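Local coordinates for protein signal transduction histidine kinase, LytS (Clostridium beijerinckii, PDB 5XSJ) that probably uses ATP to phosphorylate a protein histidine in two-component signalling, this N-terminal helical piece being separate from the kinase region, at residues Y39-T44 with D109-A114; S46-Y51 with N93-Y98; Q27-S32 with N116-C121; N53-A58 with N82-Y87; Q74-D79 with A125-Q130. One frame throughout, in Å; residues are numbered along the deposited sequence.

Four helices, each antiparallel to the next along the chain, form an up-and-down bundle, and the five contacts sample its length. Contacts 3 and 4 lie near the middle, each about 4 Å from the chain's centre, and are fully buried. Contacts 1 and 2 share one end, whereas contact 5 sits toward the other and is only partly buried. Helices 15-42 and 104-133 are joined by contacts 1 and 3, helices 45-67 and 73-99 by contacts 2 and 4, helices 73-99 and 104-133 by contact 5. All five meet through apolar groups. An aromatic ring takes part in contacts 1, 2 and 4, contacts 3 and 5 meet through aliphatic carbons, and contact 2 adds a lysine chain.

Contact 1: Y39-T44 with D109-A114; sequences YILNGT and DDFVAA
Ile40 and Phe111 bring helices 15-42 and 104-133 to a CA-CA distance of 8.7 Å near one end of the four-helix bundle. The first segment covers the last part of its helix, and the chain leaves helical geometry at Gly43 with positive phi. The second is helical throughout but kinked where the backbone N atoms of Asp109 and Asp110 make no bond to the preceding turn. At this spacing the gap is filled mainly by one aromatic ring. Phe111 has CG anti to its backbone nitrogen (chi1 -165°), and its ring reaches across to the other helix. Ile40 lies over one face, its CG2 3.9 Å from the ring centroid and 23° off the normal, a CH-pi contact displaced toward the rim. The branches of Ile40 share the ring: CG2 is 3.6 Å from Phe111 CZ, while CG1 is 3.9 Å from Phe111 CE1. Lys115 adds a cation-pi interaction to the same ring. Helix 73-99 closes in on Ile40 through Thr94 and Tyr98, whereas Leu41 also touches a chain of another protein in the assembly. Across the contact, Leu41 approaches the edge of the Phe111 ring, with CD2 4.3 Å from CZ.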
# COMPACT_ATOMS: atom_id res chain seq x y z
N TYR B 39 -14.29 -16.61 -7.98
CA TYR B 39 -14.57 -17.05 -9.34
C TYR B 39 -13.31 -17.05 -10.20
O TYR B 39 -13.04 -18.03 -10.89
CB TYR B 39 -15.63 -16.17 -10.00
CG TYR B 39 -15.91 -16.58 -11.43
CD1 TYR B 39 -16.48 -17.83 -11.71
CD2 TYR B 39 -15.60 -15.75 -12.49
CE1 TYR B 39 -16.74 -18.23 -13.03
CE2 TYR B 39 -15.86 -16.13 -13.81
CZ TYR B 39 -16.43 -17.37 -14.07
OH TYR B 39 -16.70 -17.75 -15.36
N ILE B 40 -12.54 -15.96 -10.14
CA ILE B 40 -11.31 -15.88 -10.91
C ILE B 40 -10.30 -16.95 -10.49
O ILE B 40 -9.54 -17.46 -11.32
CB ILE B 40 -10.64 -14.47 -10.76
CG1 ILE B 40 -11.56 -13.38 -11.31
CG2 ILE B 40 -9.27 -14.43 -11.46
CD1 ILE B 40 -12.14 -13.71 -12.70
N LEU B 41 -10.31 -17.32 -9.20
CA LEU B 41 -9.36 -18.30 -8.69
C LEU B 41 -9.76 -19.75 -8.92
O LEU B 41 -8.89 -20.62 -8.87
CB LEU B 41 -9.12 -18.09 -7.19
CG LEU B 41 -8.41 -16.82 -6.72
CD1 LEU B 41 -7.74 -17.10 -5.38
CD2 LEU B 41 -7.40 -16.33 -7.74
N ASN B 42 -11.04 -20.03 -9.18
CA ASN B 42 -11.47 -21.42 -9.38
C ASN B 42 -12.54 -21.67 -10.45
O ASN B 42 -12.68 -22.78 -10.96
CB ASN B 42 -11.98 -22.00 -8.05
CG ASN B 42 -12.28 -23.49 -8.15
OD1 ASN B 42 -11.44 -24.29 -8.57
ND2 ASN B 42 -13.52 -23.87 -7.80
N GLY B 43 -13.32 -20.65 -10.78
CA GLY B 43 -14.27 -20.76 -11.87
C GLY B 43 -15.62 -21.38 -11.56
O GLY B 43 -16.35 -21.73 -12.47
N THR B 44 -15.94 -21.54 -10.28
CA THR B 44 -17.27 -22.04 -9.90
C THR B 44 -18.36 -21.07 -10.37
O THR B 44 -18.40 -19.93 -9.93
CB THR B 44 -17.38 -22.23 -8.37
OG1 THR B 44 -16.38 -23.16 -7.94
CG2 THR B 44 -18.74 -22.77 -8.00
N ASP B 109 -3.67 -6.30 -14.02
CA ASP B 109 -4.04 -4.92 -13.70
C ASP B 109 -5.53 -4.76 -13.37
O ASP B 109 -5.88 -4.17 -12.35
CB ASP B 109 -3.69 -3.99 -14.86
CG ASP B 109 -2.20 -3.72 -14.95
OD1 ASP B 109 -1.46 -4.17 -14.05
OD2 ASP B 109 -1.76 -3.04 -15.92
N ASP B 110 -6.39 -5.28 -14.24
CA ASP B 110 -7.83 -5.24 -14.01
C ASP B 110 -8.22 -5.95 -12.73
O ASP B 110 -9.10 -5.51 -12.01
CB ASP B 110 -8.59 -5.87 -15.17
CG ASP B 110 -8.58 -5.01 -16.41
OD1 ASP B 110 -8.62 -3.77 -16.27
OD2 ASP B 110 -8.56 -5.57 -17.53
N PHE B 111 -7.55 -7.07 -12.46
CA PHE B 111 -7.84 -7.88 -11.29
C PHE B 111 -7.52 -7.10 -10.03
O PHE B 111 -8.31 -7.05 -9.09
CB PHE B 111 -7.04 -9.19 -11.36
CG PHE B 111 -7.51 -10.25 -10.42
CD1 PHE B 111 -8.80 -10.23 -9.91
CD2 PHE B 111 -6.66 -11.29 -10.05
CE1 PHE B 111 -9.24 -11.23 -9.05
CE2 PHE B 111 -7.09 -12.28 -9.20
CZ PHE B 111 -8.39 -12.26 -8.70
N VAL B 112 -6.33 -6.50 -10.02
CA VAL B 112 -5.89 -5.62 -8.96
C VAL B 112 -6.78 -4.39 -8.82
O VAL B 112 -7.21 -4.05 -7.71
CB VAL B 112 -4.43 -5.18 -9.19
CG1 VAL B 112 -4.06 -4.01 -8.30
CG2 VAL B 112 -3.50 -6.35 -8.94
N ALA B 113 -7.06 -3.72 -9.93
CA ALA B 113 -7.89 -2.51 -9.87
C ALA B 113 -9.27 -2.80 -9.27
O ALA B 113 -9.76 -2.03 -8.45
CB ALA B 113 -8.03 -1.87 -11.25
N ALA B 114 -9.87 -3.92 -9.64
CA ALA B 114 -11.17 -4.30 -9.07
C ALA B 114 -11.13 -4.38 -7.54
O ALA B 114 -12.04 -3.90 -6.88
CB ALA B 114 -11.63 -5.63 -9.66

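Contact 2: S46-Y51 with N93-Y98; sequences SKKESY and NTISAY
Tyr51 and Lys48 close over Ile95 in a buried, mainly apolar contact that joins helices 45-67 and 73-99 toward one end of the four-helix bundle. The CA atoms of Lys48 and Ile95 stand 8.7 Å apart, so long side chains have to span the space between the backbones. Ile95 supplies a separate branch for each partner. Its CG1 arm, extended at chi2 176°, brings CD1 obliquely to the tyrosine ring, where CD1 lies 3.3 Å from Tyr51 CE2. The fit is tight: Ile95 CD1 is also 3.7 Å from Tyr51 CD2 and 3.8 Å from CZ. Tyr51 itself has chi1 at 142°, well removed from the staggered values, which suggests some strain in placing the ring. Its hydroxyl is held by a hydrogen bond to Ser91 on helix 73-99, so the aromatic group is tied to the same helix that Ile95 packs from. The other branch, CG2, meets the aliphatic part of Lys48, whose fully extended chain runs past the isoleucine to a salt bridge between NZ and Glu99. The same carboxylate is hydrogen-bonded to the hydroxyl of Tyr39, which links this lysine to helix 15-42. Where the methylene chain crosses Ile95, Lys48 CE is 3.9 Å from Ile95 CG2.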
# COMPACT_ATOMS: atom_id res chain seq x y z
N SER B 46 -21.46 -20.49 -9.80
CA SER B 46 -22.30 -19.84 -8.79
C SER B 46 -21.60 -18.65 -8.13
O SER B 46 -22.26 -17.77 -7.56
CB SER B 46 -22.71 -20.85 -7.73
OG SER B 46 -21.61 -21.15 -6.87
N LYS B 47 -20.27 -18.62 -8.17
CA LYS B 47 -19.52 -17.51 -7.59
C LYS B 47 -19.70 -16.27 -8.46
O LYS B 47 -19.90 -15.18 -7.94
CB LYS B 47 -18.04 -17.88 -7.45
CG LYS B 47 -17.64 -18.32 -6.03
CD LYS B 47 -18.55 -19.39 -5.47
CE LYS B 47 -18.11 -19.91 -4.10
NZ LYS B 47 -18.69 -19.16 -2.97
N LYS B 48 -19.66 -16.45 -9.77
CA LYS B 48 -19.90 -15.37 -10.74
C LYS B 48 -21.34 -14.86 -10.69
O LYS B 48 -21.59 -13.65 -10.77
CB LYS B 48 -19.58 -15.86 -12.15
CG LYS B 48 -19.83 -14.83 -13.22
CD LYS B 48 -19.52 -15.39 -14.59
CE LYS B 48 -19.84 -14.39 -15.68
NZ LYS B 48 -19.80 -15.05 -17.02
N GLU B 49 -22.28 -15.79 -10.55
CA GLU B 49 -23.69 -15.44 -10.36
C GLU B 49 -23.88 -14.56 -9.14
O GLU B 49 -24.60 -13.55 -9.19
CB GLU B 49 -24.53 -16.72 -10.23
CG GLU B 49 -26.02 -16.46 -10.16
CD GLU B 49 -26.82 -17.72 -9.83
OE1 GLU B 49 -28.05 -17.62 -9.64
OE2 GLU B 49 -26.21 -18.81 -9.74
N SER B 50 -23.26 -14.93 -8.02
CA SER B 50 -23.34 -14.12 -6.81
C SER B 50 -22.60 -12.79 -6.96
O SER B 50 -23.05 -11.77 -6.45
CB SER B 50 -22.79 -14.88 -5.61
OG SER B 50 -23.60 -15.99 -5.30
N TYR B 51 -21.46 -12.81 -7.65
CA TYR B 51 -20.74 -11.56 -7.93
C TYR B 51 -21.66 -10.57 -8.60
O TYR B 51 -21.74 -9.40 -8.25
CB TYR B 51 -19.52 -11.84 -8.82
CG TYR B 51 -19.27 -10.76 -9.85
CD1 TYR B 51 -18.62 -9.59 -9.49
CD2 TYR B 51 -19.68 -10.90 -11.18
CE1 TYR B 51 -18.41 -8.58 -10.40
CE2 TYR B 51 -19.45 -9.87 -12.13
CZ TYR B 51 -18.80 -8.71 -11.70
OH TYR B 51 -18.52 -7.65 -12.52
N ASN B 93 -14.03 -6.78 -17.19
CA ASN B 93 -12.88 -6.99 -18.05
C ASN B 93 -12.03 -8.16 -17.57
O ASN B 93 -11.54 -8.95 -18.38
CB ASN B 93 -12.02 -5.72 -18.15
CG ASN B 93 -12.71 -4.62 -18.92
OD1 ASN B 93 -13.67 -4.87 -19.65
ND2 ASN B 93 -12.25 -3.40 -18.75
N THR B 94 -11.86 -8.29 -16.26
CA THR B 94 -11.13 -9.42 -15.70
C THR B 94 -11.84 -10.73 -16.04
O THR B 94 -11.22 -11.67 -16.50
CB THR B 94 -10.97 -9.33 -14.16
OG1 THR B 94 -10.34 -8.09 -13.80
CG2 THR B 94 -10.12 -10.48 -13.64
N ILE B 95 -13.15 -10.78 -15.81
CA ILE B 95 -13.93 -12.00 -16.05
C ILE B 95 -13.83 -12.39 -17.53
O ILE B 95 -13.66 -13.55 -17.88
CB ILE B 95 -15.41 -11.80 -15.65
CG1 ILE B 95 -15.54 -11.70 -14.13
CG2 ILE B 95 -16.28 -12.92 -16.18
CD1 ILE B 95 -16.94 -11.40 -13.69
N SER B 96 -13.92 -11.38 -18.38
CA SER B 96 -13.81 -11.58 -19.81
C SER B 96 -12.47 -12.19 -20.24
O SER B 96 -12.44 -13.12 -21.03
CB SER B 96 -14.06 -10.26 -20.53
OG SER B 96 -13.94 -10.41 -21.92
N ALA B 97 -11.36 -11.66 -19.74
CA ALA B 97 -10.05 -12.22 -20.07
C ALA B 97 -9.89 -13.60 -19.47
O ALA B 97 -9.30 -14.49 -20.07
CB ALA B 97 -8.93 -11.29 -19.59
N TYR B 98 -10.41 -13.78 -18.26
CA TYR B 98 -10.35 -15.05 -17.57
C TYR B 98 -11.06 -16.15 -18.36
O TYR B 98 -10.52 -17.25 -18.55
CB TYR B 98 -10.98 -14.93 -16.19
CG TYR B 98 -11.15 -16.25 -15.46
CD1 TYR B 98 -10.05 -16.91 -14.94
CD2 TYR B 98 -12.40 -16.82 -15.29
CE1 TYR B 98 -10.19 -18.10 -14.26
CE2 TYR B 98 -12.55 -18.02 -14.62
CZ TYR B 98 -11.44 -18.65 -14.11
OH TYR B 98 -11.56 -19.84 -13.43

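Contact 3: Q27-S32 with N116-C121; sequences QHVDSS and NIASYC
Val29 packs against Ala118 and Cys121 in the buried middle of the four-helix bundle, where helices 15-42 and 104-133 come close: the CA atoms of Val29 and Ala118 are 6.7 Å apart. The apolar contacts all run through one methyl. With CG1 anti to the backbone N (chi1 178°), Val29 brings that group against both residues of the facing helix, 3.9 Å from Cys121 CB and 4.3 Å from Ala118 CB. The small size of alanine fits the short spacing.

Polar interactions lie around this patch. Ser32 bonds through OG to the backbone O of Tyr51, drawing in helix 45-67, while Tyr120 bonds through OH to an acidic side chain of another protein's chain. Within segment 116-121, the carbonyl of Asn116 serves two donors, Tyr120 N and the hydroxyl of Ser119. Ser119 OG gives it a short bond of 2.6 Å, tilted 17° from the carbonyl plane, and this same Asn116 O sits 3.3 Å above the centre of the Tyr120 ring.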
# COMPACT_ATOMS: atom_id res chain seq x y z
N GLN B 27 -22.11 -4.07 2.30
CA GLN B 27 -22.12 -5.53 2.29
C GLN B 27 -22.23 -6.10 0.86
O GLN B 27 -21.56 -7.08 0.53
CB GLN B 27 -23.29 -6.07 3.11
CG GLN B 27 -23.36 -5.66 4.56
CD GLN B 27 -24.52 -6.36 5.29
OE1 GLN B 27 -25.65 -6.47 4.76
NE2 GLN B 27 -24.24 -6.85 6.49
N HIS B 28 -23.07 -5.49 0.03
CA HIS B 28 -23.20 -5.97 -1.36
C HIS B 28 -21.87 -5.85 -2.10
O HIS B 28 -21.45 -6.76 -2.82
CB HIS B 28 -24.26 -5.17 -2.13
CG HIS B 28 -25.66 -5.40 -1.65
ND1 HIS B 28 -26.17 -6.67 -1.44
CD2 HIS B 28 -26.66 -4.54 -1.35
CE1 HIS B 28 -27.42 -6.57 -1.02
NE2 HIS B 28 -27.74 -5.29 -0.94
N VAL B 29 -21.23 -4.69 -1.96
CA VAL B 29 -19.95 -4.47 -2.62
C VAL B 29 -18.92 -5.48 -2.11
O VAL B 29 -18.26 -6.13 -2.90
CB VAL B 29 -19.42 -3.03 -2.40
CG1 VAL B 29 -18.09 -2.88 -3.07
CG2 VAL B 29 -20.41 -1.99 -2.95
N ASP B 30 -18.81 -5.60 -0.79
CA ASP B 30 -17.88 -6.57 -0.20
C ASP B 30 -18.18 -7.99 -0.66
O ASP B 30 -17.28 -8.73 -1.04
CB ASP B 30 -17.92 -6.50 1.33
CG ASP B 30 -17.43 -5.15 1.87
OD1 ASP B 30 -16.96 -4.32 1.06
OD2 ASP B 30 -17.53 -4.91 3.09
N SER B 31 -19.45 -8.38 -0.66
CA SER B 31 -19.78 -9.75 -1.05
C SER B 31 -19.54 -9.96 -2.54
O SER B 31 -19.13 -11.05 -2.99
CB SER B 31 -21.22 -10.07 -0.68
OG SER B 31 -21.62 -11.28 -1.28
N SER B 32 -19.81 -8.92 -3.33
CA SER B 32 -19.56 -9.00 -4.77
C SER B 32 -18.08 -9.26 -5.06
O SER B 32 -17.74 -10.12 -5.89
CB SER B 32 -20.01 -7.71 -5.46
OG SER B 32 -19.69 -7.74 -6.84
N ASN B 116 -8.87 -2.83 -5.58
CA ASN B 116 -8.61 -1.46 -5.14
C ASN B 116 -9.88 -0.63 -5.21
O ASN B 116 -10.21 0.07 -4.27
CB ASN B 116 -7.52 -0.78 -5.99
CG ASN B 116 -6.13 -1.34 -5.71
OD1 ASN B 116 -5.88 -1.90 -4.65
ND2 ASN B 116 -5.22 -1.16 -6.67
N ILE B 117 -10.58 -0.71 -6.34
CA ILE B 117 -11.76 0.11 -6.51
C ILE B 117 -12.85 -0.29 -5.52
O ILE B 117 -13.54 0.56 -4.97
CB ILE B 117 -12.29 0.05 -7.94
CG1 ILE B 117 -11.26 0.61 -8.92
CG2 ILE B 117 -13.59 0.84 -8.05
CD1 ILE B 117 -11.63 0.40 -10.38
N ALA B 118 -12.99 -1.59 -5.26
CA ALA B 118 -13.97 -2.04 -4.28
C ALA B 118 -13.65 -1.42 -2.92
O ALA B 118 -14.55 -1.00 -2.19
CB ALA B 118 -14.01 -3.56 -4.21
N SER B 119 -12.36 -1.29 -2.59
CA SER B 119 -11.99 -0.69 -1.31
C SER B 119 -12.33 0.78 -1.27
O SER B 119 -12.73 1.28 -0.23
CB SER B 119 -10.50 -0.89 -1.00
OG SER B 119 -9.69 -0.01 -1.76
N TYR B 120 -12.22 1.49 -2.40
CA TYR B 120 -12.67 2.89 -2.41
C TYR B 120 -14.16 2.97 -2.09
O TYR B 120 -14.58 3.86 -1.34
CB TYR B 120 -12.42 3.57 -3.77
CG TYR B 120 -11.00 3.49 -4.28
CD1 TYR B 120 -9.92 3.39 -3.41
CD2 TYR B 120 -10.75 3.50 -5.65
CE1 TYR B 120 -8.62 3.30 -3.91
CE2 TYR B 120 -9.48 3.43 -6.14
CZ TYR B 120 -8.42 3.32 -5.28
OH TYR B 120 -7.16 3.25 -5.81
N CYS B 121 -14.96 2.06 -2.66
CA CYS B 121 -16.40 2.01 -2.39
C CYS B 121 -16.68 1.86 -0.88
O CYS B 121 -17.52 2.55 -0.33
CB CYS B 121 -17.07 0.87 -3.19
SG CYS B 121 -17.10 1.13 -4.99

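Contact 4: N53-A58 with N82-Y87; sequences NEVILA and NTLDSY
Val55 meets the edge of the Tyr87 ring, while Leu84 reaches back to Ala58: these two pairings join helices 45-67 and 73-99 in the middle of the four-helix bundle. The local axes are 11.2 Å apart at their closest and run antiparallel at 163°. Val55 approaches its ring near the ring plane, and the two side chains pass at a slant. The methyl CG1 of Val55 lies 3.8 Å from Tyr87 CD2 and 3.2 Å from CE2, the latter unusually close for two carbons, so the exact separation should be read with caution. Tyr87, with CG anti to its backbone N (chi1 164°), extends its ring toward helix 15-42, where its hydroxyl bonds to Ser32; that bond helps fix the ring edge that valine touches. One turn earlier, Leu84 projects toward the facing helix, with one methyl, CD2, over Ala58, whose small side chain it meets. The other methyl, CD1, reaches toward Val55, 4.5 Å from Val55 CG1. Farther out, Asp85 and Lys59 form a salt bridge between the same helices, and Ser86 bonds to the backbone of another protein's chain. At the alanine, Leu84 CD2 is 4.0 Å from Ala58 CB.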
# COMPACT_ATOMS: atom_id res chain seq x y z
N ASN B 53 -25.14 -10.66 -9.00
CA ASN B 53 -26.30 -10.30 -8.20
C ASN B 53 -25.99 -9.23 -7.16
O ASN B 53 -26.75 -8.27 -6.98
CB ASN B 53 -26.87 -11.53 -7.49
CG ASN B 53 -27.57 -12.51 -8.46
OD1 ASN B 53 -27.66 -12.26 -9.66
ND2 ASN B 53 -28.03 -13.63 -7.93
N GLU B 54 -24.88 -9.39 -6.45
CA GLU B 54 -24.53 -8.42 -5.43
C GLU B 54 -24.22 -7.04 -6.01
O GLU B 54 -24.63 -6.04 -5.42
CB GLU B 54 -23.37 -8.94 -4.58
CG GLU B 54 -23.73 -10.19 -3.77
CD GLU B 54 -24.67 -9.88 -2.61
OE1 GLU B 54 -24.58 -8.79 -2.01
OE2 GLU B 54 -25.50 -10.74 -2.27
N VAL B 55 -23.54 -6.93 -7.17
CA VAL B 55 -23.36 -5.56 -7.69
C VAL B 55 -24.63 -4.95 -8.24
O VAL B 55 -24.77 -3.73 -8.22
CB VAL B 55 -22.31 -5.39 -8.84
CG1 VAL B 55 -20.97 -5.24 -8.27
CG2 VAL B 55 -22.34 -6.48 -9.86
N ILE B 56 -25.54 -5.78 -8.73
CA ILE B 56 -26.84 -5.26 -9.18
C ILE B 56 -27.52 -4.59 -8.02
O ILE B 56 -28.06 -3.50 -8.15
CB ILE B 56 -27.74 -6.39 -9.76
CG1 ILE B 56 -27.28 -6.77 -11.16
CG2 ILE B 56 -29.19 -5.93 -9.82
CD1 ILE B 56 -27.76 -8.15 -11.60
N LEU B 57 -27.46 -5.24 -6.86
CA LEU B 57 -28.14 -4.74 -5.69
C LEU B 57 -27.46 -3.47 -5.15
O LEU B 57 -28.14 -2.53 -4.72
CB LEU B 57 -28.21 -5.82 -4.61
CG LEU B 57 -29.08 -7.05 -4.91
CD1 LEU B 57 -28.77 -8.19 -3.94
CD2 LEU B 57 -30.57 -6.70 -4.87
N ALA B 58 -26.13 -3.45 -5.14
CA ALA B 58 -25.41 -2.25 -4.70
C ALA B 58 -25.74 -1.05 -5.60
O ALA B 58 -26.01 0.05 -5.14
CB ALA B 58 -23.90 -2.51 -4.67
N ASN B 82 -20.20 6.44 -9.38
CA ASN B 82 -19.19 6.34 -10.43
C ASN B 82 -18.09 5.34 -10.12
O ASN B 82 -17.63 4.62 -10.99
CB ASN B 82 -18.58 7.71 -10.69
CG ASN B 82 -19.50 8.58 -11.48
OD1 ASN B 82 -20.24 8.08 -12.33
ND2 ASN B 82 -19.51 9.87 -11.19
N THR B 83 -17.67 5.27 -8.87
CA THR B 83 -16.61 4.36 -8.49
C THR B 83 -17.10 2.92 -8.62
O THR B 83 -16.35 2.04 -9.03
CB THR B 83 -16.12 4.66 -7.05
OG1 THR B 83 -15.70 6.02 -6.98
CG2 THR B 83 -14.96 3.77 -6.65
N LEU B 84 -18.36 2.67 -8.28
CA LEU B 84 -18.93 1.34 -8.48
C LEU B 84 -18.93 0.97 -9.96
O LEU B 84 -18.59 -0.16 -10.32
CB LEU B 84 -20.35 1.25 -7.92
CG LEU B 84 -20.90 -0.19 -7.94
CD1 LEU B 84 -20.15 -1.06 -6.94
CD2 LEU B 84 -22.40 -0.24 -7.66
N ASP B 85 -19.31 1.91 -10.83
CA ASP B 85 -19.26 1.66 -12.27
C ASP B 85 -17.84 1.26 -12.70
O ASP B 85 -17.68 0.40 -13.57
CB ASP B 85 -19.72 2.87 -13.08
CG ASP B 85 -21.22 3.17 -12.93
OD1 ASP B 85 -21.99 2.28 -12.51
OD2 ASP B 85 -21.62 4.30 -13.25
N SER B 86 -16.82 1.89 -12.09
CA SER B 86 -15.43 1.54 -12.42
C SER B 86 -15.09 0.13 -11.98
O SER B 86 -14.38 -0.60 -12.66
CB SER B 86 -14.45 2.52 -11.77
OG SER B 86 -14.54 3.81 -12.33
N TYR B 87 -15.57 -0.24 -10.81
CA TYR B 87 -15.42 -1.60 -10.33
C TYR B 87 -16.10 -2.59 -11.25
O TYR B 87 -15.56 -3.64 -11.56
CB TYR B 87 -16.01 -1.72 -8.93
CG TYR B 87 -16.25 -3.14 -8.51
CD1 TYR B 87 -15.19 -3.95 -8.14
CD2 TYR B 87 -17.55 -3.67 -8.46
CE1 TYR B 87 -15.40 -5.27 -7.73
CE2 TYR B 87 -17.76 -5.00 -8.06
CZ TYR B 87 -16.68 -5.80 -7.69
OH TYR B 87 -16.87 -7.12 -7.29

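Contact 5: Q74-D79 with A125-Q130; sequences QYILRD and ASTLMQ
Leu128 packs between Ile76 and Leu77, touching each with a different part of its side chain. Its branch carbon CG lies 3.8 Å from Ile76 CG2, with the two side chains sliding past each other in opposite directions. The tip of the leucine turns to the second neighbour, where Leu128 CD1 is 3.5 Å from Leu77 CD2 and the side chains cross at about a right angle. Ile76 works with both its arms: as CG2 meets Leu128, the extended CG1 arm carries CD1 to 3.8 Å from Thr127 CG2. Thr127 presents that methyl because CG2 stands anti to the backbone N, and OG1 instead forms a hydrogen bond with Ala123 O one turn earlier in its own helix. These purely aliphatic meetings join helices 73-99 and 104-133 of the four-helix bundle, whose local axes approach to 10.2 Å and run antiparallel at 158°. Thr22 of helix 15-42 and Leu80 also pack on Leu128. The far side of segment 74-79 faces a chain of another protein, with Asp79 in a salt bridge to it, while Met129 packs on Leu133 of the second subunit, another copy of this protein.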
# COMPACT_ATOMS: atom_id res chain seq x y z
N GLN B 74 -25.00 14.24 -1.82
CA GLN B 74 -25.07 14.29 -3.27
C GLN B 74 -23.71 14.04 -3.93
O GLN B 74 -23.59 13.24 -4.87
CB GLN B 74 -25.61 15.66 -3.67
CG GLN B 74 -26.24 15.81 -5.03
CD GLN B 74 -26.54 17.28 -5.34
OE1 GLN B 74 -26.08 18.19 -4.64
NE2 GLN B 74 -27.31 17.52 -6.39
N TYR B 75 -22.69 14.75 -3.44
CA TYR B 75 -21.32 14.67 -3.95
C TYR B 75 -20.66 13.33 -3.65
O TYR B 75 -19.97 12.79 -4.50
CB TYR B 75 -20.45 15.81 -3.37
CG TYR B 75 -20.83 17.15 -3.94
CD1 TYR B 75 -20.37 17.53 -5.19
CD2 TYR B 75 -21.69 18.00 -3.26
CE1 TYR B 75 -20.74 18.74 -5.74
CE2 TYR B 75 -22.07 19.22 -3.81
CZ TYR B 75 -21.59 19.58 -5.05
OH TYR B 75 -21.95 20.78 -5.62
N ILE B 76 -20.87 12.82 -2.44
CA ILE B 76 -20.32 11.54 -2.04
C ILE B 76 -21.00 10.40 -2.81
O ILE B 76 -20.35 9.44 -3.22
CB ILE B 76 -20.47 11.31 -0.52
CG1 ILE B 76 -19.83 12.46 0.25
CG2 ILE B 76 -19.83 9.99 -0.11
CD1 ILE B 76 -20.13 12.43 1.75
N LEU B 77 -22.31 10.53 -3.00
CA LEU B 77 -23.09 9.49 -3.67
C LEU B 77 -22.69 9.40 -5.13
O LEU B 77 -22.57 8.30 -5.69
CB LEU B 77 -24.59 9.74 -3.54
CG LEU B 77 -25.22 9.26 -2.24
CD1 LEU B 77 -26.62 9.82 -2.06
CD2 LEU B 77 -25.24 7.75 -2.21
N ARG B 78 -22.48 10.56 -5.75
CA ARG B 78 -22.00 10.59 -7.12
C ARG B 78 -20.62 9.92 -7.23
O ARG B 78 -20.38 9.14 -8.14
CB ARG B 78 -21.95 12.02 -7.66
CG ARG B 78 -21.38 12.09 -9.08
CD ARG B 78 -21.43 13.49 -9.66
NE ARG B 78 -20.59 14.42 -8.90
CZ ARG B 78 -20.50 15.72 -9.16
NH1 ARG B 78 -21.19 16.24 -10.17
NH2 ARG B 78 -19.71 16.49 -8.42
N ASP B 79 -19.72 10.23 -6.30
CA ASP B 79 -18.40 9.59 -6.32
C ASP B 79 -18.51 8.08 -6.14
O ASP B 79 -17.81 7.31 -6.77
CB ASP B 79 -17.49 10.17 -5.22
CG ASP B 79 -17.01 11.58 -5.53
OD1 ASP B 79 -17.08 12.01 -6.70
OD2 ASP B 79 -16.54 12.25 -4.58
N ALA B 125 -18.79 4.49 1.53
CA ALA B 125 -19.94 3.96 2.25
C ALA B 125 -19.85 4.26 3.74
O ALA B 125 -20.82 4.65 4.35
CB ALA B 125 -20.06 2.46 2.02
N SER B 126 -18.66 4.08 4.31
CA SER B 126 -18.52 4.33 5.74
C SER B 126 -18.60 5.84 6.00
O SER B 126 -19.12 6.27 7.03
CB SER B 126 -17.22 3.74 6.27
OG SER B 126 -16.19 4.69 6.15
N THR B 127 -18.13 6.65 5.06
CA THR B 127 -18.31 8.10 5.16
C THR B 127 -19.79 8.48 5.13
O THR B 127 -20.26 9.29 5.93
CB THR B 127 -17.59 8.85 4.02
OG1 THR B 127 -16.18 8.67 4.14
CG2 THR B 127 -17.91 10.33 4.07
N LEU B 128 -20.53 7.90 4.19
CA LEU B 128 -21.96 8.13 4.12
C LEU B 128 -22.65 7.75 5.42
O LEU B 128 -23.47 8.50 5.93
CB LEU B 128 -22.58 7.35 2.96
CG LEU B 128 -22.61 8.10 1.64
CD1 LEU B 128 -23.13 7.17 0.54
CD2 LEU B 128 -23.46 9.35 1.74
N MET B 129 -22.29 6.59 5.96
CA MET B 129 -22.94 6.08 7.16
C MET B 129 -22.72 7.02 8.33
O MET B 129 -23.61 7.21 9.15
CB MET B 129 -22.43 4.68 7.50
CG MET B 129 -23.48 3.74 8.07
SD MET B 129 -22.82 2.07 8.26
CE MET B 129 -22.10 1.81 6.64
N GLN B 130 -21.53 7.60 8.40
CA GLN B 130 -21.22 8.57 9.43
C GLN B 130 -22.04 9.84 9.28
O GLN B 130 -22.52 10.40 10.27
CB GLN B 130 -19.74 8.92 9.43
CG GLN B 130 -18.81 7.77 9.79
CD GLN B 130 -17.36 8.23 9.90
OE1 GLN B 130 -17.04 9.11 10.72
NE2 GLN B 130 -16.50 7.67 9.07